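Local coordinates for protein ethylbenzene dehydrogenase alpha-subunit (Aromatoleum aromaticum, PDB 2IVF) that holds a molybdenum atom, the ligands MGD and MD1 and an iron/sulfur cluster, as an alpha-subunit belonging to the molybdopterin oxidoreductase family, at residues A[92-97]-A[129-134]; A[312-317]-A[462-467]; A[655-660]-A[679-684]. All coordinates share one frame; numbering follows the deposited sequence.

Contact 1: A[92-97]-A[129-134]; sequences CKFYVY and KGSAFN. With SF4 (iron/sulfur cluster), chain K.
Phe94 and Ser131 meet in the wall of the iron/sulfur cluster site, where the start of strand 94-99 faces the loop that leads into helix 134-137. Cys92, two residues before Phe94, fixes the segment to the metal: its SG lies 2.2 Å from FE2 of the cluster, a coordinating distance. The Phe94 ring is the part of 92-97 that reaches the other segment. CG stands anti to the carbonyl carbon (chi1 -79°), and the ring lies alongside both the cluster and the loop. Its CE1 is 3.5 Å from S4 of the cluster, an approach oblique to the ring. Farther round, CE2 comes within 3.4 Å of Ser131 OG, which lies at the ring edge and in the ring plane. Cys92 O also lies in that plane, at another part of the edge. The Ser131 hydroxyl donates to Cys127 O; toward the CE2 edge a weak CH...O attraction is possible, though not a hydrogen bond. Gly130 brings backbone rather than side chain to the cluster, with CA 3.6 Å from S4. The loop is tightened by Ala132 N bonding to Lys129 O at 3.2 Å. His82, another residue of the cluster pocket, packs edge-to-face against Phe94, while Thr33 of the beta-subunit chain packs on Ser131. Only 97 Å² is buried between the two segments, but all three touching residues are shielded from solvent. Sulfide S4 thus has the buried Phe94 ring and the CA of Gly130 as close neighbours. Carbon packed against the sulfide in this way would probably limit the access of water to this side of the cluster and may influence its redox potential.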
loop_
_atom_site.group_PDB
_atom_site.type_symbol
_atom_site.label_atom_id
_atom_site.label_comp_id
_atom_site.label_asym_id
_atom_site.label_seq_id
_atom_site.Cartn_x
_atom_site.Cartn_y
_atom_site.Cartn_z
ATOM N N CYS A 92 -3.813 -9.891 -9.052
ATOM C CA CYS A 92 -4.938 -10.315 -8.264
ATOM C C CYS A 92 -6.210 -10.218 -9.038
ATOM O O CYS A 92 -6.522 -9.143 -9.524
ATOM C CB CYS A 92 -5.045 -9.393 -7.061
ATOM S SG CYS A 92 -3.543 -9.153 -6.159
ATOM N N LYS A 93 -6.948 -11.329 -9.138
ATOM C CA LYS A 93 -8.200 -11.390 -9.845
ATOM C C LYS A 93 -9.339 -10.924 -8.935
ATOM O O LYS A 93 -9.516 -11.470 -7.829
ATOM C CB LYS A 93 -8.480 -12.801 -10.306
ATOM C CG LYS A 93 -9.700 -12.871 -11.277
ATOM C CD LYS A 93 -9.809 -14.241 -11.984
ATOM C CE LYS A 93 -10.160 -15.354 -10.987
ATOM N NZ LYS A 93 -10.693 -16.606 -11.611
ATOM N N PHE A 94 -10.061 -9.910 -9.387
ATOM C CA PHE A 94 -11.212 -9.392 -8.659
ATOM C C PHE A 94 -12.500 -9.555 -9.418
ATOM O O PHE A 94 -12.532 -9.542 -10.644
ATOM C CB PHE A 94 -11.060 -7.903 -8.393
ATOM C CG PHE A 94 -10.157 -7.578 -7.229
ATOM C CD1 PHE A 94 -8.835 -7.795 -7.317
ATOM C CD2 PHE A 94 -10.672 -7.092 -6.035
ATOM C CE1 PHE A 94 -8.003 -7.493 -6.280
ATOM C CE2 PHE A 94 -9.845 -6.791 -4.991
ATOM C CZ PHE A 94 -8.503 -7.007 -5.111
ATOM N N TYR A 95 -13.559 -9.633 -8.641
ATOM C CA TYR A 95 -14.904 -9.436 -9.131
ATOM C C TYR A 95 -15.079 -7.954 -9.086
ATOM O O TYR A 95 -14.806 -7.328 -8.059
ATOM C CB TYR A 95 -15.896 -10.062 -8.211
ATOM C CG TYR A 95 -15.846 -11.543 -8.167
ATOM C CD1 TYR A 95 -15.978 -12.311 -9.344
ATOM C CD2 TYR A 95 -15.739 -12.210 -6.954
ATOM C CE1 TYR A 95 -15.946 -13.685 -9.295
ATOM C CE2 TYR A 95 -15.771 -13.550 -6.908
ATOM C CZ TYR A 95 -15.860 -14.292 -8.071
ATOM O OH TYR A 95 -15.837 -15.661 -8.006
ATOM N N VAL A 96 -15.477 -7.394 -10.212
ATOM C CA VAL A 96 -15.823 -5.975 -10.330
ATOM C C VAL A 96 -17.324 -5.866 -10.423
ATOM O O VAL A 96 -17.961 -6.405 -11.369
ATOM C CB VAL A 96 -15.138 -5.347 -11.563
ATOM C CG1 VAL A 96 -15.526 -3.809 -11.715
ATOM C CG2 VAL A 96 -13.603 -5.544 -11.401
ATOM N N TYR A 97 -17.919 -5.211 -9.426
ATOM C CA TYR A 97 -19.385 -5.178 -9.267
ATOM C C TYR A 97 -19.912 -3.872 -9.806
ATOM O O TYR A 97 -19.534 -2.810 -9.338
ATOM C CB TYR A 97 -19.808 -5.267 -7.804
ATOM C CG TYR A 97 -19.434 -6.527 -7.107
ATOM C CD1 TYR A 97 -18.135 -6.717 -6.642
ATOM C CD2 TYR A 97 -20.392 -7.485 -6.829
ATOM C CE1 TYR A 97 -17.787 -7.834 -5.975
ATOM C CE2 TYR A 97 -20.056 -8.665 -6.131
ATOM C CZ TYR A 97 -18.751 -8.817 -5.709
ATOM O OH TYR A 97 -18.376 -9.936 -5.040
ATOM N N LYS A 129 -5.384 -0.997 -1.815
ATOM C CA LYS A 129 -5.503 -0.056 -2.889
ATOM C C LYS A 129 -6.413 -0.678 -3.944
ATOM O O LYS A 129 -7.350 -0.041 -4.392
ATOM C CB LYS A 129 -4.160 0.253 -3.491
ATOM C CG LYS A 129 -3.311 1.202 -2.664
ATOM C CD LYS A 129 -2.550 0.484 -1.538
ATOM C CE LYS A 129 -1.484 -0.485 -2.062
ATOM N NZ LYS A 129 -0.830 -1.231 -0.944
ATOM N N GLY A 130 -6.119 -1.919 -4.310
ATOM C CA GLY A 130 -6.925 -2.675 -5.292
ATOM C C GLY A 130 -8.366 -2.849 -4.873
ATOM O O GLY A 130 -9.302 -2.726 -5.689
ATOM N N SER A 131 -8.544 -3.143 -3.589
ATOM C CA SER A 131 -9.863 -3.428 -3.021
ATOM C C SER A 131 -10.720 -2.166 -2.809
ATOM O O SER A 131 -11.888 -2.276 -2.387
ATOM C CB SER A 131 -9.691 -4.183 -1.706
ATOM O OG SER A 131 -9.137 -5.471 -1.930
ATOM N N ALA A 132 -10.146 -0.998 -3.084
ATOM C CA ALA A 132 -10.861 0.301 -3.028
ATOM C C ALA A 132 -10.717 1.096 -4.321
ATOM O O ALA A 132 -11.041 2.284 -4.374
ATOM C CB ALA A 132 -10.304 1.132 -1.889
ATOM N N PHE A 133 -10.309 0.428 -5.391
ATOM C CA PHE A 133 -10.057 1.110 -6.646
ATOM C C PHE A 133 -11.298 1.761 -7.289
ATOM O O PHE A 133 -11.194 2.740 -8.000
ATOM C CB PHE A 133 -9.357 0.172 -7.655
ATOM C CG PHE A 133 -8.779 0.954 -8.766
ATOM C CD1 PHE A 133 -7.637 1.676 -8.528
ATOM C CD2 PHE A 133 -9.423 1.077 -9.983
ATOM C CE1 PHE A 133 -7.099 2.502 -9.521
ATOM C CE2 PHE A 133 -8.896 1.905 -10.966
ATOM C CZ PHE A 133 -7.738 2.618 -10.713
ATOM N N ASN A 134 -12.500 1.274 -6.982
ATOM C CA ASN A 134 -13.684 1.953 -7.435
ATOM C C ASN A 134 -13.675 3.438 -7.073
ATOM O O ASN A 134 -14.240 4.263 -7.779
ATOM C CB ASN A 134 -14.920 1.281 -6.812
ATOM C CG ASN A 134 -15.088 1.606 -5.309
ATOM O OD1 ASN A 134 -14.697 0.821 -4.431
ATOM N ND2 ASN A 134 -15.751 2.723 -5.027
HETATM FE FE1 SF4 K . -3.110 -4.583 -5.005
HETATM FE FE2 SF4 K . -3.222 -6.960 -6.314
HETATM FE FE3 SF4 K . -4.251 -4.788 -7.464
HETATM FE FE4 SF4 K . -1.531 -5.022 -7.181
HETATM S S1 SF4 K . -2.849 -6.272 -8.531
HETATM S S2 SF4 K . -2.870 -3.138 -6.730
HETATM S S3 SF4 K . -1.452 -6.165 -5.202
HETATM S S4 SF4 K . -5.025 -5.782 -5.535
#

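Contact 2: A[312-317]-A[462-467]; sequences QVMIDE and FLAMAL
Met314 reaches across to Ala464 and Leu467, and Ile315 to Leu467, joining helices 303-316 and 454-467. The short segments run roughly in the same direction, with axes 10.2 Å apart at closest and a signed crossing angle of 29°; together they bury 210 Å². The contacts between side chains are apolar. In the first group a single methyl does the work: Met314 CE lies 3.8 Å from Ala464 CB and 3.9 Å from Leu467 CB, entering between two residues less than one turn apart. The thioether extends from the helix with chi2 near -170° and then bends at SD (chi3 -91°), which brings CE over the opposite backbone. In the second group the CG1-CD1 arm of Ile315 lies against the forked end of Leu467. Ile315 CD1 sits 3.9 Å from CD1 of Leu467 and 4.0 Å from its CD2, and the two side chains cross at about a right angle, so that the isoleucine end meets both leucine methyls. The exception, and the closest approach of the contact, involves a polar atom: Met314 CE is 3.3 Å from Ala464 O, a carbonyl that also accepts a bond from Ser468 OG. Helix 425-437 adds Ala436 beside Met314, and helix 401-408 places Phe402 and Leu405 against Ile315. The two paired helices follow strands 294-296 and 440-444, the outermost strands of one four-stranded parallel sheet.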
loop_
_atom_site.group_PDB
_atom_site.type_symbol
_atom_site.label_atom_id
_atom_site.label_comp_id
_atom_site.label_asym_id
_atom_site.label_seq_id
_atom_site.Cartn_x
_atom_site.Cartn_y
_atom_site.Cartn_z
ATOM N N GLN A 312 33.071 -14.783 6.614
ATOM C CA GLN A 312 34.247 -15.005 7.412
ATOM C C GLN A 312 33.990 -16.091 8.438
ATOM O O GLN A 312 34.840 -16.942 8.671
ATOM C CB GLN A 312 34.702 -13.722 8.098
ATOM C CG GLN A 312 36.109 -13.789 8.673
ATOM C CD GLN A 312 36.238 -14.452 10.046
ATOM O OE1 GLN A 312 37.348 -14.833 10.436
ATOM N NE2 GLN A 312 35.126 -14.611 10.764
ATOM N N VAL A 313 32.803 -16.085 9.013
ATOM C CA VAL A 313 32.415 -17.117 9.975
ATOM C C VAL A 313 32.456 -18.512 9.357
ATOM O O VAL A 313 33.084 -19.425 9.906
ATOM C CB VAL A 313 31.067 -16.812 10.595
ATOM C CG1 VAL A 313 30.507 -18.043 11.383
ATOM C CG2 VAL A 313 31.173 -15.609 11.485
ATOM N N MET A 314 31.802 -18.669 8.204
ATOM C CA MET A 314 31.731 -19.938 7.540
ATOM C C MET A 314 33.085 -20.407 7.085
ATOM O O MET A 314 33.348 -21.600 7.097
ATOM C CB MET A 314 30.803 -19.866 6.324
ATOM C CG MET A 314 29.374 -19.558 6.649
ATOM S SD MET A 314 28.295 -19.767 5.209
ATOM C CE MET A 314 28.327 -18.128 4.531
ATOM N N ILE A 315 33.944 -19.490 6.665
ATOM C CA ILE A 315 35.287 -19.905 6.249
ATOM C C ILE A 315 36.109 -20.273 7.483
ATOM O O ILE A 315 36.657 -21.373 7.559
ATOM C CB ILE A 315 35.943 -18.843 5.334
ATOM C CG1 ILE A 315 35.194 -18.833 3.983
ATOM C CG2 ILE A 315 37.470 -19.090 5.157
ATOM C CD1 ILE A 315 35.600 -17.725 3.056
ATOM N N ASP A 316 36.164 -19.385 8.463
ATOM C CA ASP A 316 37.000 -19.600 9.631
ATOM C C ASP A 316 36.610 -20.866 10.424
ATOM O O ASP A 316 37.471 -21.578 10.948
ATOM C CB ASP A 316 36.887 -18.371 10.520
ATOM C CG ASP A 316 37.933 -18.323 11.599
ATOM O OD1 ASP A 316 39.104 -18.645 11.320
ATOM O OD2 ASP A 316 37.584 -17.927 12.727
ATOM N N GLU A 317 35.323 -21.134 10.512
ATOM C CA GLU A 317 34.808 -22.295 11.202
ATOM C C GLU A 317 34.681 -23.510 10.264
ATOM O O GLU A 317 34.254 -24.545 10.689
ATOM C CB GLU A 317 33.466 -21.954 11.878
ATOM C CG GLU A 317 33.600 -20.853 12.913
ATOM C CD GLU A 317 32.395 -20.683 13.811
ATOM O OE1 GLU A 317 31.372 -21.340 13.591
ATOM O OE2 GLU A 317 32.480 -19.892 14.782
ATOM N N PHE A 462 25.653 -12.705 -2.088
ATOM C CA PHE A 462 25.879 -13.882 -2.924
ATOM C C PHE A 462 27.094 -14.709 -2.558
ATOM O O PHE A 462 27.091 -15.930 -2.747
ATOM C CB PHE A 462 25.872 -13.485 -4.404
ATOM C CG PHE A 462 24.552 -12.990 -4.848
ATOM C CD1 PHE A 462 23.437 -13.740 -4.576
ATOM C CD2 PHE A 462 24.392 -11.781 -5.506
ATOM C CE1 PHE A 462 22.145 -13.308 -4.951
ATOM C CE2 PHE A 462 23.101 -11.362 -5.884
ATOM C CZ PHE A 462 21.995 -12.110 -5.573
ATOM N N LEU A 463 28.121 -14.084 -1.993
ATOM C CA LEU A 463 29.297 -14.815 -1.528
ATOM C C LEU A 463 28.920 -15.730 -0.381
ATOM O O LEU A 463 29.307 -16.870 -0.358
ATOM C CB LEU A 463 30.427 -13.840 -1.130
ATOM C CG LEU A 463 31.654 -14.506 -0.512
ATOM C CD1 LEU A 463 32.279 -15.539 -1.502
ATOM C CD2 LEU A 463 32.682 -13.434 -0.063
ATOM N N ALA A 464 28.084 -15.239 0.533
ATOM C CA ALA A 464 27.583 -16.077 1.635
ATOM C C ALA A 464 26.704 -17.223 1.129
ATOM O O ALA A 464 26.743 -18.347 1.670
ATOM C CB ALA A 464 26.813 -15.188 2.663
ATOM N N MET A 465 25.867 -16.929 0.133
ATOM C CA MET A 465 25.046 -17.959 -0.499
ATOM C C MET A 465 25.929 -18.983 -1.200
ATOM O O MET A 465 25.660 -20.157 -1.141
ATOM C CB MET A 465 24.031 -17.361 -1.461
ATOM C CG MET A 465 23.106 -16.387 -0.797
ATOM S SD MET A 465 22.205 -17.183 0.617
ATOM C CE MET A 465 22.003 -15.777 1.712
ATOM N N ALA A 466 26.968 -18.550 -1.882
ATOM C CA ALA A 466 27.918 -19.484 -2.499
ATOM C C ALA A 466 28.588 -20.428 -1.493
ATOM O O ALA A 466 28.726 -21.661 -1.713
ATOM C CB ALA A 466 29.016 -18.689 -3.235
ATOM N N LEU A 467 29.093 -19.817 -0.428
ATOM C CA LEU A 467 29.862 -20.527 0.569
ATOM C C LEU A 467 28.966 -21.545 1.255
ATOM O O LEU A 467 29.448 -22.543 1.687
ATOM C CB LEU A 467 30.450 -19.567 1.598
ATOM C CG LEU A 467 31.616 -18.737 1.092
ATOM C CD1 LEU A 467 31.866 -17.555 2.080
ATOM C CD2 LEU A 467 32.883 -19.610 0.844
#

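Contact 3: A[655-660]-A[679-684]; sequences YYEKHE and APPGEC. With MD1 (phosphoric acid 4-(2-amino-4-oxo-3,4,5,6,-tetrahydro-pteridin-6-yl)-2-hydroxy-3,4-dimercapto-but-3-en-yl ester guanylate ester), chain N.
Glu657 packs against Pro680 and Pro681 beside the pocket that receives the guanine end of MD1. The glutamate side chain is extended beyond CG, and it and the Pro681 side chain cross at about a right angle. Its OE2 lies 3.4 Å from Pro681 CD and its OE1 3.7 Å from the same carbon, so both carboxylate oxygens face one ring methylene. The backbone joins in, as Glu657 O approaches Pro680 CG at 3.5 Å. A short turn after the prolines is closed by Cys684 N bonding to Pro681 O at 3.0 Å. Neighbours of Glu657 touch the ligand instead: Lys658 NZ donates to MD1 O6 at 2.9 Å, from the tip of a chain that starts with CG between the backbone N and the carbonyl carbon (chi1 64°) and then runs straight. Tyr655 OH is 2.8 Å from MD1 N7, on the same guanine. Outside the segments, Glu657 OE2 pairs with Arg142 and OE1 accepts from Trp654 N, while Lys658 NZ has a salt bridge to Glu687 as well as carbonyls of Ala653 and Ala195. The carboxylate is therefore held by charge and backbone; Pro681 CD, polarised by the adjoining ring nitrogen, probably suits its oxygens, while Pro680 serves the carbonyl. Several acceptors around Lys658 NZ would be expected to fix the ammonium where O6 can be recognised.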
loop_
_atom_site.group_PDB
_atom_site.type_symbol
_atom_site.label_atom_id
_atom_site.label_comp_id
_atom_site.label_asym_id
_atom_site.label_seq_id
_atom_site.Cartn_x
_atom_site.Cartn_y
_atom_site.Cartn_z
ATOM N N TYR A 655 -8.141 1.462 -14.869
ATOM C CA TYR A 655 -8.353 0.020 -14.674
ATOM C C TYR A 655 -9.847 -0.233 -14.614
ATOM O O TYR A 655 -10.618 0.578 -14.068
ATOM C CB TYR A 655 -7.628 -0.541 -13.430
ATOM C CG TYR A 655 -6.264 0.073 -13.224
ATOM C CD1 TYR A 655 -5.461 0.455 -14.310
ATOM C CD2 TYR A 655 -5.794 0.327 -11.947
ATOM C CE1 TYR A 655 -4.241 1.040 -14.110
ATOM C CE2 TYR A 655 -4.583 0.915 -11.746
ATOM C CZ TYR A 655 -3.825 1.274 -12.807
ATOM O OH TYR A 655 -2.669 1.874 -12.554
ATOM N N TYR A 656 -10.244 -1.348 -15.215
ATOM C CA TYR A 656 -11.657 -1.773 -15.333
ATOM C C TYR A 656 -12.379 -1.090 -16.470
ATOM O O TYR A 656 -13.540 -1.426 -16.767
ATOM C CB TYR A 656 -12.508 -1.522 -14.096
ATOM C CG TYR A 656 -12.028 -1.964 -12.737
ATOM C CD1 TYR A 656 -11.006 -2.905 -12.571
ATOM C CD2 TYR A 656 -12.647 -1.443 -11.596
ATOM C CE1 TYR A 656 -10.583 -3.281 -11.300
ATOM C CE2 TYR A 656 -12.248 -1.790 -10.340
ATOM C CZ TYR A 656 -11.218 -2.741 -10.179
ATOM O OH TYR A 656 -10.830 -3.105 -8.925
ATOM N N GLU A 657 -11.724 -0.142 -17.121
ATOM C CA GLU A 657 -12.374 0.702 -18.153
ATOM C C GLU A 657 -11.806 0.450 -19.541
ATOM O O GLU A 657 -12.147 1.147 -20.513
ATOM C CB GLU A 657 -12.190 2.169 -17.834
ATOM C CG GLU A 657 -12.862 2.632 -16.543
ATOM C CD GLU A 657 -12.636 4.103 -16.255
ATOM O OE1 GLU A 657 -11.657 4.658 -16.778
ATOM O OE2 GLU A 657 -13.438 4.703 -15.493
ATOM N N LYS A 658 -10.923 -0.547 -19.618
ATOM C CA LYS A 658 -10.261 -0.956 -20.849
ATOM C C LYS A 658 -9.755 -2.374 -20.698
ATOM O O LYS A 658 -9.333 -2.807 -19.620
ATOM C CB LYS A 658 -9.102 -0.032 -21.168
ATOM C CG LYS A 658 -7.983 -0.064 -20.150
ATOM C CD LYS A 658 -7.048 1.180 -20.339
ATOM C CE LYS A 658 -6.040 1.144 -19.212
ATOM N NZ LYS A 658 -5.224 2.393 -19.128
ATOM N N HIS A 659 -9.813 -3.137 -21.781
ATOM C CA HIS A 659 -9.326 -4.533 -21.710
ATOM C C HIS A 659 -7.814 -4.505 -21.509
ATOM O O HIS A 659 -7.100 -3.676 -22.119
ATOM C CB HIS A 659 -9.619 -5.281 -22.972
ATOM C CG HIS A 659 -11.060 -5.300 -23.344
ATOM N ND1 HIS A 659 -11.651 -4.287 -24.069
ATOM C CD2 HIS A 659 -12.027 -6.217 -23.113
ATOM C CE1 HIS A 659 -12.927 -4.571 -24.253
ATOM N NE2 HIS A 659 -13.180 -5.746 -23.700
ATOM N N GLU A 660 -7.337 -5.385 -20.628
ATOM C CA GLU A 660 -5.907 -5.508 -20.363
ATOM C C GLU A 660 -5.581 -6.854 -19.774
ATOM O O GLU A 660 -6.451 -7.686 -19.529
ATOM C CB GLU A 660 -5.463 -4.392 -19.388
ATOM C CG GLU A 660 -4.793 -3.196 -20.034
ATOM C CD GLU A 660 -3.412 -3.533 -20.575
ATOM O OE1 GLU A 660 -2.964 -4.681 -20.368
ATOM O OE2 GLU A 660 -2.782 -2.661 -21.203
ATOM N N ALA A 679 -17.590 1.815 -19.533
ATOM C CA ALA A 679 -17.003 2.705 -20.517
ATOM C C ALA A 679 -16.151 3.702 -19.761
ATOM O O ALA A 679 -16.513 4.105 -18.639
ATOM C CB ALA A 679 -18.102 3.457 -21.359
ATOM N N PRO A 680 -15.031 4.136 -20.358
ATOM C CA PRO A 680 -14.332 5.251 -19.705
ATOM C C PRO A 680 -15.232 6.502 -19.650
ATOM O O PRO A 680 -16.116 6.638 -20.483
ATOM C CB PRO A 680 -13.118 5.511 -20.610
ATOM C CG PRO A 680 -13.012 4.389 -21.490
ATOM C CD PRO A 680 -14.338 3.678 -21.567
ATOM N N PRO A 681 -15.037 7.389 -18.649
ATOM C CA PRO A 681 -15.869 8.589 -18.549
ATOM C C PRO A 681 -15.363 9.706 -19.430
ATOM O O PRO A 681 -14.211 9.677 -19.862
ATOM C CB PRO A 681 -15.694 9.017 -17.105
ATOM C CG PRO A 681 -14.293 8.565 -16.733
ATOM C CD PRO A 681 -14.004 7.349 -17.598
ATOM N N GLY A 682 -16.213 10.712 -19.625
ATOM C CA GLY A 682 -15.836 11.942 -20.321
ATOM C C GLY A 682 -15.280 11.579 -21.685
ATOM O O GLY A 682 -15.916 10.855 -22.433
ATOM N N GLU A 683 -14.083 12.048 -21.993
ATOM C CA GLU A 683 -13.463 11.703 -23.271
ATOM C C GLU A 683 -12.172 10.925 -23.069
ATOM O O GLU A 683 -11.215 11.035 -23.866
ATOM C CB GLU A 683 -13.241 12.962 -24.118
ATOM C CG GLU A 683 -14.560 13.649 -24.469
ATOM C CD GLU A 683 -14.349 14.996 -25.141
ATOM O OE1 GLU A 683 -13.194 15.357 -25.427
ATOM O OE2 GLU A 683 -15.349 15.697 -25.377
ATOM N N CYS A 684 -12.154 10.146 -21.989
ATOM C CA CYS A 684 -11.054 9.240 -21.711
ATOM C C CYS A 684 -10.877 8.218 -22.818
ATOM O O CYS A 684 -11.818 7.578 -23.230
ATOM C CB CYS A 684 -11.295 8.515 -20.394
ATOM S SG CYS A 684 -11.085 9.603 -18.982
HETATM P PB MD1 N . 6.494 6.406 -11.794
HETATM O O3B MD1 N . 5.228 6.456 -10.846
HETATM O O1B MD1 N . 6.272 5.298 -12.758
HETATM O O2B MD1 N . 6.949 7.751 -12.214
HETATM O O3A MD1 N . 7.610 5.914 -10.780
HETATM C C10 MD1 N . 7.905 4.518 -10.556
HETATM C C11 MD1 N . 8.890 4.533 -9.398
HETATM O O11 MD1 N . 8.039 4.754 -8.222
HETATM C C12 MD1 N . 9.554 3.190 -9.258
HETATM S S12 MD1 N . 8.925 1.788 -10.010
HETATM C C13 MD1 N . 10.658 3.022 -8.461
HETATM S S13 MD1 N . 11.394 1.519 -8.241
HETATM C C14 MD1 N . 11.310 4.148 -7.753
HETATM N N15 MD1 N . 11.383 4.109 -6.332
HETATM C C16 MD1 N . 11.856 5.175 -5.612
HETATM C C15 MD1 N . 12.006 5.004 -4.249
HETATM O O14 MD1 N . 11.731 3.910 -3.687
HETATM N N17 MD1 N . 12.398 6.116 -3.576
HETATM C C17 MD1 N . 12.699 7.310 -4.233
HETATM N N16 MD1 N . 13.099 8.321 -3.475
HETATM N N18 MD1 N . 12.587 7.423 -5.566
HETATM C C20 MD1 N . 12.179 6.375 -6.250
HETATM N N8 MD1 N . 12.113 6.466 -7.604
HETATM C C7 MD1 N . 11.616 5.437 -8.475
HETATM P PA MD1 N . 4.038 7.522 -10.654
HETATM O O1A MD1 N . 2.908 6.734 -10.074
HETATM O O2A MD1 N . 4.563 8.647 -9.847
HETATM O "O5'" MD1 N . 3.666 8.049 -12.095
HETATM C "C5'" MD1 N . 2.991 7.130 -12.947
HETATM C "C4'" MD1 N . 1.795 7.774 -13.518
HETATM O "O4'" MD1 N . 1.137 6.712 -14.199
HETATM C "C1'" MD1 N . -0.247 7.062 -14.148
HETATM N N9 MD1 N . -1.165 5.947 -14.415
HETATM C C4 MD1 N . -1.820 5.807 -15.558
HETATM N N3 MD1 N . -1.785 6.574 -16.673
HETATM C C2 MD1 N . -2.520 6.246 -17.736
HETATM N N2 MD1 N . -2.480 7.001 -18.865
HETATM N N1 MD1 N . -3.370 5.162 -17.628
HETATM C C6 MD1 N . -3.456 4.344 -16.528
HETATM O O6 MD1 N . -4.195 3.360 -16.564
HETATM C C5 MD1 N . -2.637 4.670 -15.437
HETATM N N7 MD1 N . -2.451 4.168 -14.221
HETATM C C8 MD1 N . -1.548 4.946 -13.617
HETATM C "C2'" MD1 N . -0.464 7.568 -12.725
HETATM O "O2'" MD1 N . -1.601 8.455 -12.591
HETATM C "C3'" MD1 N . 0.878 8.229 -12.376
HETATM O "O3'" MD1 N . 0.787 9.677 -12.366
#

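Contacts 1 and 3 are neighbours, with centres about 15 Å apart, and they touch directly: Phe133 of the first stacks on Tyr655 of the third, and Val96 packs on Tyr656. Contact 1 borders the iron/sulfur cluster and, through Lys129, MGD, while contact 3 borders MD1. Contact 2 stands apart, its centre about 45 Å from contact 1 and about 53 Å from contact 3, and it joins helices without bordering a ligand. Burial differs too: contact 1 is fully buried, contact 2 has one partly exposed member, and contact 3 opens to solvent at Ala679. The chemistry follows, from metal and aromatic, to mainly apolar packing of methionine, isoleucine, alanine and leucine, to carboxylate against proline.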